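Local coordinates for protein NADH kinase POS5 (Saccharomyces cerevisiae, PDB 3AFO) that phosphorylates NADH and NAD(+) with ATP, favouring NADH about twofold, in mitochondria, and so supplies NADPH for antioxidant defence, at residues Tyr45-Pro50 with Asp116-Leu121; Ile194-Met199 with Leu301-Ile306; Ile259-Ile264 with Arg272-Pro277. One frame throughout, in Å; residues are numbered along the deposited sequence.

Contact 1. Residues Tyr45-Pro50 with Asp116-Leu121; sequences YITKKP and DLLVTL
With CG anti to the backbone N in both Y45 (chi1 176°) and L118, the tyrosine ring and the leucine side chain run alongside each other on one face of a parallel sheet. I46 CG1 and L121 CG are each anti to the carbonyl carbon (chi1 -47° for I46), and these two side chains pack on the other face. These pairs belong to two neighbouring strands, 43-48 and 117-122, in the five-stranded parallel sheet of the N-terminal α/β domain of the NAD kinase family. The strand axes run 4.7 Å apart, and the bridges pair Y45 with L118 and so on to K48 with L121.

Five backbone bonds hold that register, alternating in direction as a parallel ladder requires. The straightest is V119 N to Y45 O, 2.8 Å at 172°; T47 N to V119 O is nearly as straight. L121 N reaches T47 O at a more bent angle, and K49 N to L121 O carries the ladder one residue past the end of strand 43-48.

On the Y45 face, L118 CD1 is the shared methyl: it lies 3.7 Å from Y45 CD2, approaching the ring obliquely, and 3.9 Å from T47 CG2. On the opposite face I46 CG2 crosses obliquely to L121 CD1 at 3.6 Å, and the I46 side chain continues onto M59, F62 and I63 of helix 53-69. Helix 124-132 packs against the T47 and T120 side, through T126. The K48 amine forms a salt bridge with E84. In both threonines OG1 is flanked by the backbone N and C, which sets T120 CG2 3.5 Å from T47 OG1.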
loop_
_atom_site.group_PDB
_atom_site.type_symbol
_atom_site.label_atom_id
_atom_site.label_comp_id
_atom_site.label_asym_id
_atom_site.label_seq_id
_atom_site.Cartn_x
_atom_site.Cartn_y
_atom_site.Cartn_z
ATOM N N TYR A 45 -34.500 -15.359 -20.238
ATOM C CA TYR A 45 -34.690 -14.001 -19.721
ATOM C C TYR A 45 -33.533 -13.078 -20.133
ATOM O O TYR A 45 -32.362 -13.372 -19.872
ATOM C CB TYR A 45 -34.844 -14.033 -18.201
ATOM C CG TYR A 45 -34.947 -12.692 -17.508
ATOM C CD1 TYR A 45 -35.771 -11.684 -18.003
ATOM C CD2 TYR A 45 -34.252 -12.451 -16.323
ATOM C CE1 TYR A 45 -35.878 -10.462 -17.356
ATOM C CE2 TYR A 45 -34.357 -11.230 -15.660
ATOM C CZ TYR A 45 -35.170 -10.242 -16.184
ATOM O OH TYR A 45 -35.286 -9.029 -15.543
ATOM N N ILE A 46 -33.876 -11.963 -20.774
ATOM C CA ILE A 46 -32.867 -11.049 -21.303
ATOM C C ILE A 46 -32.992 -9.684 -20.654
ATOM O O ILE A 46 -34.080 -9.093 -20.628
ATOM C CB ILE A 46 -32.956 -10.894 -22.849
ATOM C CG1 ILE A 46 -33.072 -12.257 -23.528
ATOM C CG2 ILE A 46 -31.730 -10.138 -23.390
ATOM C CD1 ILE A 46 -33.566 -12.178 -24.948
ATOM N N THR A 47 -31.876 -9.193 -20.119
ATOM C CA THR A 47 -31.817 -7.867 -19.518
ATOM C C THR A 47 -30.749 -7.045 -20.224
ATOM O O THR A 47 -29.808 -7.597 -20.796
ATOM C CB THR A 47 -31.478 -7.933 -18.013
ATOM O OG1 THR A 47 -30.117 -8.346 -17.843
ATOM C CG2 THR A 47 -32.375 -8.916 -17.315
ATOM N N LYS A 48 -30.898 -5.724 -20.183
ATOM C CA LYS A 48 -29.928 -4.838 -20.828
ATOM C C LYS A 48 -29.648 -3.611 -19.986
ATOM O O LYS A 48 -30.450 -3.225 -19.142
ATOM C CB LYS A 48 -30.406 -4.419 -22.222
ATOM C CG LYS A 48 -31.664 -3.553 -22.233
ATOM C CD LYS A 48 -32.014 -3.118 -23.651
ATOM C CE LYS A 48 -33.357 -2.378 -23.701
ATOM N NZ LYS A 48 -33.395 -1.156 -22.831
ATOM N N LYS A 49 -28.497 -2.999 -20.224
ATOM C CA LYS A 49 -28.197 -1.735 -19.592
ATOM C C LYS A 49 -29.182 -0.705 -20.148
ATOM O O LYS A 49 -29.304 -0.553 -21.370
ATOM C CB LYS A 49 -26.748 -1.329 -19.854
ATOM C CG LYS A 49 -26.342 -0.061 -19.100
ATOM C CD LYS A 49 -24.896 0.283 -19.355
ATOM C CE LYS A 49 -24.602 1.696 -18.908
ATOM N NZ LYS A 49 -23.413 2.178 -19.652
ATOM N N PRO A 50 -29.913 -0.019 -19.253
ATOM C CA PRO A 50 -30.955 0.900 -19.697
ATOM C C PRO A 50 -30.389 2.158 -20.358
ATOM O O PRO A 50 -29.221 2.500 -20.147
ATOM C CB PRO A 50 -31.694 1.251 -18.399
ATOM C CG PRO A 50 -30.695 1.043 -17.322
ATOM C CD PRO A 50 -29.826 -0.094 -17.780
ATOM N N ASP A 116 -34.924 -20.224 -17.366
ATOM C CA ASP A 116 -33.904 -21.271 -17.506
ATOM C C ASP A 116 -32.501 -20.658 -17.605
ATOM O O ASP A 116 -31.508 -21.263 -17.185
ATOM C CB ASP A 116 -34.129 -22.127 -18.764
ATOM C CG ASP A 116 -35.536 -22.753 -18.839
ATOM O OD1 ASP A 116 -36.255 -22.792 -17.807
ATOM O OD2 ASP A 116 -35.901 -23.206 -19.954
ATOM N N LEU A 117 -32.430 -19.465 -18.199
ATOM C CA LEU A 117 -31.161 -18.833 -18.521
ATOM C C LEU A 117 -31.304 -17.321 -18.471
ATOM O O LEU A 117 -32.249 -16.760 -19.035
ATOM C CB LEU A 117 -30.687 -19.266 -19.915
ATOM C CG LEU A 117 -29.382 -18.686 -20.477
ATOM C CD1 LEU A 117 -28.182 -19.395 -19.890
ATOM C CD2 LEU A 117 -29.354 -18.784 -22.001
ATOM N N LEU A 118 -30.368 -16.677 -17.778
ATOM C CA LEU A 118 -30.256 -15.230 -17.749
ATOM C C LEU A 118 -29.220 -14.792 -18.784
ATOM O O LEU A 118 -28.085 -15.257 -18.755
ATOM C CB LEU A 118 -29.873 -14.733 -16.336
ATOM C CG LEU A 118 -29.444 -13.258 -16.171
ATOM C CD1 LEU A 118 -30.571 -12.286 -16.528
ATOM C CD2 LEU A 118 -28.899 -12.962 -14.762
ATOM N N VAL A 119 -29.631 -13.911 -19.701
ATOM C CA VAL A 119 -28.736 -13.323 -20.689
ATOM C C VAL A 119 -28.659 -11.816 -20.420
ATOM O O VAL A 119 -29.679 -11.139 -20.387
ATOM C CB VAL A 119 -29.221 -13.569 -22.144
ATOM C CG1 VAL A 119 -28.359 -12.789 -23.134
ATOM C CG2 VAL A 119 -29.191 -15.080 -22.498
ATOM N N THR A 120 -27.447 -11.306 -20.215
ATOM C CA THR A 120 -27.241 -9.882 -19.948
ATOM C C THR A 120 -26.555 -9.177 -21.132
ATOM O O THR A 120 -25.633 -9.711 -21.745
ATOM C CB THR A 120 -26.427 -9.650 -18.644
ATOM O OG1 THR A 120 -25.161 -10.282 -18.781
ATOM C CG2 THR A 120 -27.152 -10.254 -17.432
ATOM N N LEU A 121 -27.036 -7.980 -21.441
ATOM C CA LEU A 121 -26.502 -7.181 -22.528
ATOM C C LEU A 121 -26.066 -5.814 -21.978
ATOM O O LEU A 121 -26.886 -4.927 -21.759
ATOM C CB LEU A 121 -27.560 -7.029 -23.635
ATOM C CG LEU A 121 -28.139 -8.318 -24.226
ATOM C CD1 LEU A 121 -29.347 -7.999 -25.066
ATOM C CD2 LEU A 121 -27.121 -9.103 -25.048
#

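Contact 2. Residues Ile194-Met199 with Leu301-Ile306; sequences IVTHAM and LSVDGI. With NAI (1,4-dihydronicotinamide adenine dinucleotide), chain C.
A type I' turn from V303 to I306, which contributes D304 and G305 to the NADH pocket, brings D304 up to the end of strand 194-198. D304 has positive phi and psi, and its CG lies anti to the carbonyl carbon (chi1 -67°), so the carboxylate faces the backbone of M199. OD2 accepts M199 N at 2.8 Å through its syn lone pair, and the bond is almost straight at 175°. OD1 accepts the next two amides, N200 N and D201 N. Successive backbone N-H groups thus converge on one buried carboxylate, which would be expected to stabilise its charged form.

Water 1 lies within hydrogen-bonding distance of D304 OD2 (3.0 Å) and of H197 O and bridges them, tying the aspartate to the preceding carbonyl as well. This turn joins strand 299-303 to strand 306-311 at one edge of the six-stranded antiparallel sheet of the C-terminal domain, whereas strand 194-198 belongs to the nine-stranded sheet. The axes of strands 194-198 and 301-303 approach to 8.3 Å, their directions 51° apart, and no beta bridge links them: between these segments the link is side-chain packing and the bond from M199 N to D304 OD2. V303 packs between them, CG1 against A198 CB at 3.9 Å and against H197 O, while CG2 meets T196 OG1 at 3.4 Å, the two side chains crossing obliquely.

On its other side the turn faces the ligand. D304 C lies 3.4 Å from O3D of the dihydronicotinamide ribose, and G305 N is 3.6 Å from C3D. G305 takes a positive phi, and its backbone lies against that ribose. D201, whose amide D304 OD1 accepts, hydrogen-bonds NADH through its own OD2.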
loop_
_atom_site.group_PDB
_atom_site.type_symbol
_atom_site.label_atom_id
_atom_site.label_comp_id
_atom_site.label_asym_id
_atom_site.label_seq_id
_atom_site.Cartn_x
_atom_site.Cartn_y
_atom_site.Cartn_z
ATOM N N ILE A 194 -33.621 -7.754 7.441
ATOM C CA ILE A 194 -33.778 -7.527 6.023
ATOM C C ILE A 194 -32.593 -8.218 5.329
ATOM O O ILE A 194 -31.428 -7.846 5.545
ATOM C CB ILE A 194 -33.797 -6.013 5.709
ATOM C CG1 ILE A 194 -34.884 -5.307 6.544
ATOM C CG2 ILE A 194 -33.981 -5.791 4.213
ATOM C CD1 ILE A 194 -34.769 -3.767 6.634
ATOM N N VAL A 195 -32.898 -9.235 4.527
ATOM C CA VAL A 195 -31.874 -10.047 3.858
ATOM C C VAL A 195 -31.645 -9.622 2.400
ATOM O O VAL A 195 -32.580 -9.479 1.615
ATOM C CB VAL A 195 -32.205 -11.557 3.926
ATOM C CG1 VAL A 195 -31.020 -12.404 3.453
ATOM C CG2 VAL A 195 -32.617 -11.954 5.347
ATOM N N THR A 196 -30.381 -9.417 2.051
ATOM C CA THR A 196 -29.993 -9.141 0.675
ATOM C C THR A 196 -28.851 -10.074 0.260
ATOM O O THR A 196 -28.148 -10.636 1.108
ATOM C CB THR A 196 -29.583 -7.662 0.477
ATOM O OG1 THR A 196 -28.683 -7.266 1.515
ATOM C CG2 THR A 196 -30.803 -6.742 0.510
ATOM N N HIS A 197 -28.678 -10.240 -1.048
ATOM C CA HIS A 197 -27.681 -11.143 -1.588
ATOM C C HIS A 197 -26.697 -10.399 -2.481
ATOM O O HIS A 197 -27.093 -9.533 -3.260
ATOM C CB HIS A 197 -28.364 -12.279 -2.340
ATOM C CG HIS A 197 -29.275 -13.094 -1.475
ATOM N ND1 HIS A 197 -30.524 -12.655 -1.089
ATOM C CD2 HIS A 197 -29.107 -14.307 -0.899
ATOM C CE1 HIS A 197 -31.090 -13.567 -0.316
ATOM N NE2 HIS A 197 -30.252 -14.579 -0.188
ATOM N N ALA A 198 -25.417 -10.741 -2.346
ATOM C CA ALA A 198 -24.339 -10.012 -3.015
ATOM C C ALA A 198 -23.468 -10.916 -3.862
ATOM O O ALA A 198 -22.992 -11.953 -3.400
ATOM C CB ALA A 198 -23.477 -9.254 -1.995
ATOM N N MET A 199 -23.236 -10.492 -5.101
ATOM C CA MET A 199 -22.301 -11.171 -5.986
ATOM C C MET A 199 -20.897 -10.549 -5.881
ATOM O O MET A 199 -19.887 -11.254 -5.974
ATOM C CB MET A 199 -22.829 -11.069 -7.417
ATOM C CG MET A 199 -21.915 -11.531 -8.484
ATOM S SD MET A 199 -22.829 -11.608 -10.038
ATOM C CE MET A 199 -21.559 -12.349 -11.036
ATOM N N LEU A 301 -25.601 1.936 3.560
ATOM C CA LEU A 301 -25.370 0.540 3.236
ATOM C C LEU A 301 -25.651 0.303 1.754
ATOM O O LEU A 301 -26.752 0.628 1.256
ATOM C CB LEU A 301 -26.268 -0.361 4.100
ATOM C CG LEU A 301 -26.307 -1.850 3.729
ATOM C CD1 LEU A 301 -24.972 -2.561 3.989
ATOM C CD2 LEU A 301 -27.448 -2.559 4.469
ATOM N N SER A 302 -24.674 -0.273 1.056
ATOM C CA SER A 302 -24.874 -0.683 -0.323
ATOM C C SER A 302 -24.547 -2.151 -0.534
ATOM O O SER A 302 -23.665 -2.708 0.126
ATOM C CB SER A 302 -24.042 0.183 -1.277
ATOM O OG SER A 302 -24.297 1.560 -1.049
ATOM N N VAL A 303 -25.271 -2.772 -1.462
ATOM C CA VAL A 303 -25.093 -4.182 -1.775
ATOM C C VAL A 303 -24.960 -4.245 -3.295
ATOM O O VAL A 303 -25.867 -3.816 -4.027
ATOM C CB VAL A 303 -26.303 -5.038 -1.317
ATOM C CG1 VAL A 303 -26.164 -6.473 -1.825
ATOM C CG2 VAL A 303 -26.475 -5.018 0.202
ATOM N N ASP A 304 -23.823 -4.753 -3.768
ATOM C CA ASP A 304 -23.462 -4.698 -5.203
ATOM C C ASP A 304 -23.641 -3.301 -5.813
ATOM O O ASP A 304 -24.022 -3.165 -6.974
ATOM C CB ASP A 304 -24.225 -5.764 -5.998
ATOM C CG ASP A 304 -23.809 -7.165 -5.620
ATOM O OD1 ASP A 304 -22.713 -7.300 -5.034
ATOM O OD2 ASP A 304 -24.554 -8.135 -5.898
ATOM N N GLY A 305 -23.346 -2.267 -5.028
ATOM C CA GLY A 305 -23.401 -0.893 -5.527
ATOM C C GLY A 305 -24.747 -0.199 -5.375
ATOM O O GLY A 305 -24.822 1.029 -5.458
ATOM N N ILE A 306 -25.793 -0.981 -5.117
ATOM C CA ILE A 306 -27.157 -0.468 -4.953
ATOM C C ILE A 306 -27.396 0.020 -3.527
ATOM O O ILE A 306 -27.356 -0.775 -2.595
ATOM C CB ILE A 306 -28.213 -1.545 -5.360
ATOM C CG1 ILE A 306 -28.029 -1.934 -6.834
ATOM C CG2 ILE A 306 -29.655 -1.042 -5.131
ATOM C CD1 ILE A 306 -28.177 -0.746 -7.817
HETATM P PA NAI C . -20.611 1.397 -11.339
HETATM O O1A NAI C . -20.660 1.520 -12.833
HETATM O O2A NAI C . -20.810 2.789 -10.530
HETATM O O5B NAI C . -19.226 0.879 -10.829
HETATM C C5B NAI C . -18.697 -0.169 -11.485
HETATM C C4B NAI C . -17.306 0.161 -11.888
HETATM O O4B NAI C . -16.614 -0.945 -11.250
HETATM C C3B NAI C . -17.396 -0.142 -13.379
HETATM O O3B NAI C . -16.229 0.357 -14.036
HETATM C C2B NAI C . -17.411 -1.672 -13.361
HETATM O O2B NAI C . -16.908 -2.224 -14.571
HETATM C C1B NAI C . -16.419 -1.982 -12.240
HETATM N N9A NAI C . -16.711 -3.300 -11.609
HETATM C C8A NAI C . -17.847 -3.687 -11.019
HETATM N N7A NAI C . -17.706 -4.950 -10.582
HETATM C C5A NAI C . -16.468 -5.353 -10.873
HETATM C C6A NAI C . -15.747 -6.531 -10.671
HETATM N N6A NAI C . -16.273 -7.602 -10.043
HETATM N N1A NAI C . -14.480 -6.584 -11.128
HETATM C C2A NAI C . -13.914 -5.561 -11.751
HETATM N N3A NAI C . -14.572 -4.429 -11.956
HETATM C C4A NAI C . -15.843 -4.301 -11.535
HETATM O O3 NAI C . -21.794 0.409 -10.722
HETATM P PN NAI C . -22.030 -1.097 -11.230
HETATM O O1N NAI C . -21.396 -1.292 -12.574
HETATM O O2N NAI C . -23.459 -1.353 -10.954
HETATM O O5D NAI C . -21.159 -2.040 -10.218
HETATM C C5D NAI C . -21.354 -1.967 -8.816
HETATM C C4D NAI C . -20.009 -2.054 -8.113
HETATM O O4D NAI C . -19.420 -0.735 -8.178
HETATM C C3D NAI C . -20.125 -2.283 -6.614
HETATM O O3D NAI C . -20.304 -3.675 -6.320
HETATM C C2D NAI C . -18.751 -1.770 -6.126
HETATM O O2D NAI C . -17.841 -2.873 -5.992
HETATM C C1D NAI C . -18.292 -0.858 -7.302
HETATM N N1N NAI C . -17.940 0.455 -6.740
HETATM C C2N NAI C . -16.610 0.851 -6.835
HETATM C C3N NAI C . -16.188 2.061 -6.311
HETATM C C7N NAI C . -14.695 2.448 -6.466
HETATM O O7N NAI C . -14.249 3.521 -6.064
HETATM N N7N NAI C . -13.946 1.548 -7.071
HETATM C C4N NAI C . -17.121 2.893 -5.679
HETATM C C5N NAI C . -18.474 2.508 -5.569
HETATM C C6N NAI C . -18.898 1.283 -6.090
HETATM O O HOH W 1 -27.417 -7.562 -5.049
#

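Contact 3. Residues Ile259-Ile264 with Arg272-Pro277; sequences ILMTPI and RPLILP
Four backbone hydrogen bonds make the first shell, two in each of two antiparallel hydrogen-bonded pairs. In the first, I259 N gives to L276 O and L276 N to I259 O, the latter at 2.8 Å; in the second, M261 N to L274 O is the straightest at 173°. The two bonds accepted by L276 O and L274 O come from above the carbonyl plane, whereas those accepted by I259 O and M261 O lie in it. Between them L260 and I275 form the non-hydrogen-bonded pair, with L260 CG lying 3.8 Å from I275 CD1.

On the face of I259, M261, L274 and L276, M261 has CG anti to the backbone N (chi1 179°) and is extended as far as SD. The chain then bends (chi3 -71°), placing CE 3.9 Å from L276 CD1 and SD 4.1 Å from L274 CD1. On the other face, water 2 donates to L274 O and also hydrogen-bonds T262 OG1, which is further held by S244 OG.

These segments form the beta hairpin 258-266/274-277. Strand 274-277 is the sheet's outermost strand within the chain, but L274 and I275 pair in a parallel ladder with a strand of the second subunit, so the sheet runs on across the interface. Strand 231-235 pairs with 258-266 on its far side, I282 of strand 282-286 packs on I259, M261 and L276, and helix 243-246 touches L260 through S244.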
loop_
_atom_site.group_PDB
_atom_site.type_symbol
_atom_site.label_atom_id
_atom_site.label_comp_id
_atom_site.label_asym_id
_atom_site.label_seq_id
_atom_site.Cartn_x
_atom_site.Cartn_y
_atom_site.Cartn_z
ATOM N N ILE A 259 -13.833 -14.678 2.194
ATOM C CA ILE A 259 -14.521 -13.406 2.240
ATOM C C ILE A 259 -13.444 -12.362 2.458
ATOM O O ILE A 259 -12.616 -12.508 3.366
ATOM C CB ILE A 259 -15.527 -13.329 3.421
ATOM C CG1 ILE A 259 -16.556 -14.464 3.327
ATOM C CG2 ILE A 259 -16.192 -11.927 3.473
ATOM C CD1 ILE A 259 -17.496 -14.586 4.549
ATOM N N LEU A 260 -13.455 -11.312 1.644
ATOM C CA LEU A 260 -12.522 -10.198 1.835
ATOM C C LEU A 260 -13.112 -9.186 2.792
ATOM O O LEU A 260 -14.293 -8.855 2.694
ATOM C CB LEU A 260 -12.205 -9.494 0.502
ATOM C CG LEU A 260 -11.272 -10.216 -0.485
ATOM C CD1 LEU A 260 -11.996 -11.319 -1.278
ATOM C CD2 LEU A 260 -10.637 -9.220 -1.446
ATOM N N MET A 261 -12.288 -8.695 3.710
ATOM C CA MET A 261 -12.635 -7.541 4.531
ATOM C C MET A 261 -11.627 -6.437 4.242
ATOM O O MET A 261 -10.458 -6.550 4.613
ATOM C CB MET A 261 -12.629 -7.894 6.023
ATOM C CG MET A 261 -12.969 -6.711 6.934
ATOM S SD MET A 261 -13.016 -7.213 8.662
ATOM C CE MET A 261 -14.524 -8.200 8.689
ATOM N N THR A 262 -12.076 -5.372 3.579
ATOM C CA THR A 262 -11.150 -4.329 3.114
ATOM C C THR A 262 -11.594 -2.962 3.616
ATOM O O THR A 262 -12.720 -2.557 3.337
ATOM C CB THR A 262 -11.077 -4.297 1.557
ATOM O OG1 THR A 262 -10.749 -5.601 1.059
ATOM C CG2 THR A 262 -10.042 -3.263 1.049
ATOM N N PRO A 263 -10.711 -2.247 4.347
ATOM C CA PRO A 263 -11.109 -0.938 4.871
ATOM C C PRO A 263 -11.173 0.103 3.759
ATOM O O PRO A 263 -10.457 0.000 2.760
ATOM C CB PRO A 263 -9.995 -0.596 5.861
ATOM C CG PRO A 263 -8.767 -1.276 5.292
ATOM C CD PRO A 263 -9.307 -2.574 4.674
ATOM N N ILE A 264 -12.071 1.067 3.911
ATOM C CA ILE A 264 -12.166 2.165 2.960
ATOM C C ILE A 264 -11.694 3.446 3.640
ATOM O O ILE A 264 -12.396 3.990 4.493
ATOM C CB ILE A 264 -13.617 2.352 2.391
ATOM C CG1 ILE A 264 -14.147 1.025 1.839
ATOM C CG2 ILE A 264 -13.626 3.448 1.305
ATOM C CD1 ILE A 264 -15.651 1.012 1.536
ATOM N N ARG A 272 -4.430 -3.496 7.563
ATOM C CA ARG A 272 -4.071 -4.248 6.365
ATOM C C ARG A 272 -5.298 -5.068 5.966
ATOM O O ARG A 272 -5.947 -5.637 6.837
ATOM C CB ARG A 272 -2.890 -5.193 6.685
ATOM C CG ARG A 272 -2.248 -5.903 5.467
ATOM C CD ARG A 272 -1.537 -4.917 4.524
ATOM N NE ARG A 272 -0.367 -4.264 5.131
ATOM C CZ ARG A 272 0.871 -4.771 5.126
ATOM N NH1 ARG A 272 1.111 -5.951 4.570
ATOM N NH2 ARG A 272 1.880 -4.100 5.680
ATOM N N PRO A 273 -5.617 -5.151 4.656
ATOM C CA PRO A 273 -6.798 -5.928 4.249
ATOM C C PRO A 273 -6.733 -7.375 4.741
ATOM O O PRO A 273 -5.640 -7.956 4.812
ATOM C CB PRO A 273 -6.742 -5.874 2.712
ATOM C CG PRO A 273 -5.980 -4.616 2.407
ATOM C CD PRO A 273 -4.927 -4.551 3.496
ATOM N N LEU A 274 -7.885 -7.933 5.111
ATOM C CA LEU A 274 -7.958 -9.298 5.650
ATOM C C LEU A 274 -8.633 -10.246 4.673
ATOM O O LEU A 274 -9.559 -9.848 3.954
ATOM C CB LEU A 274 -8.759 -9.325 6.968
ATOM C CG LEU A 274 -8.278 -8.521 8.179
ATOM C CD1 LEU A 274 -9.254 -8.746 9.357
ATOM C CD2 LEU A 274 -6.813 -8.847 8.584
ATOM N N ILE A 275 -8.186 -11.499 4.674
ATOM C CA ILE A 275 -8.830 -12.552 3.891
ATOM C C ILE A 275 -9.326 -13.597 4.889
ATOM O O ILE A 275 -8.535 -14.204 5.625
ATOM C CB ILE A 275 -7.868 -13.215 2.864
ATOM C CG1 ILE A 275 -7.122 -12.166 1.983
ATOM C CG2 ILE A 275 -8.607 -14.267 2.021
ATOM C CD1 ILE A 275 -7.989 -11.415 0.981
ATOM N N LEU A 276 -10.641 -13.773 4.932
ATOM C CA LEU A 276 -11.285 -14.610 5.947
ATOM C C LEU A 276 -11.828 -15.884 5.313
ATOM O O LEU A 276 -12.089 -15.894 4.112
ATOM C CB LEU A 276 -12.419 -13.821 6.623
ATOM C CG LEU A 276 -12.106 -12.414 7.137
ATOM C CD1 LEU A 276 -13.393 -11.735 7.653
ATOM C CD2 LEU A 276 -11.037 -12.441 8.231
ATOM N N PRO A 277 -11.986 -16.968 6.112
ATOM C CA PRO A 277 -12.589 -18.213 5.659
ATOM C C PRO A 277 -14.005 -17.996 5.148
ATOM O O PRO A 277 -14.722 -17.129 5.669
ATOM C CB PRO A 277 -12.672 -19.041 6.947
ATOM C CG PRO A 277 -11.677 -18.480 7.821
ATOM C CD PRO A 277 -11.662 -17.030 7.547
HETATM O O HOH W 2 -9.260 -7.974 1.764
#

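Overall arrangement
Contact 1 comes first along the chain, its two strands 43-48 and 117-122 bracketing helices and short strands of the N-terminal α/β domain, and it is complete before contact 2 opens. Contact 2 then spans 101 intervening residues, from 194-199 to 301-306, and ties the nine-stranded sheet to the six-stranded one. Within that span falls contact 3, a local hairpin with seven residues between its segments, at the opposite edge of the same six-stranded sheet. None of the contacts touch: the centres of contacts 2 and 3 are about 17 Å apart, and those of contacts 1 and 3, on opposite sides of the chain's centre, about 31 Å.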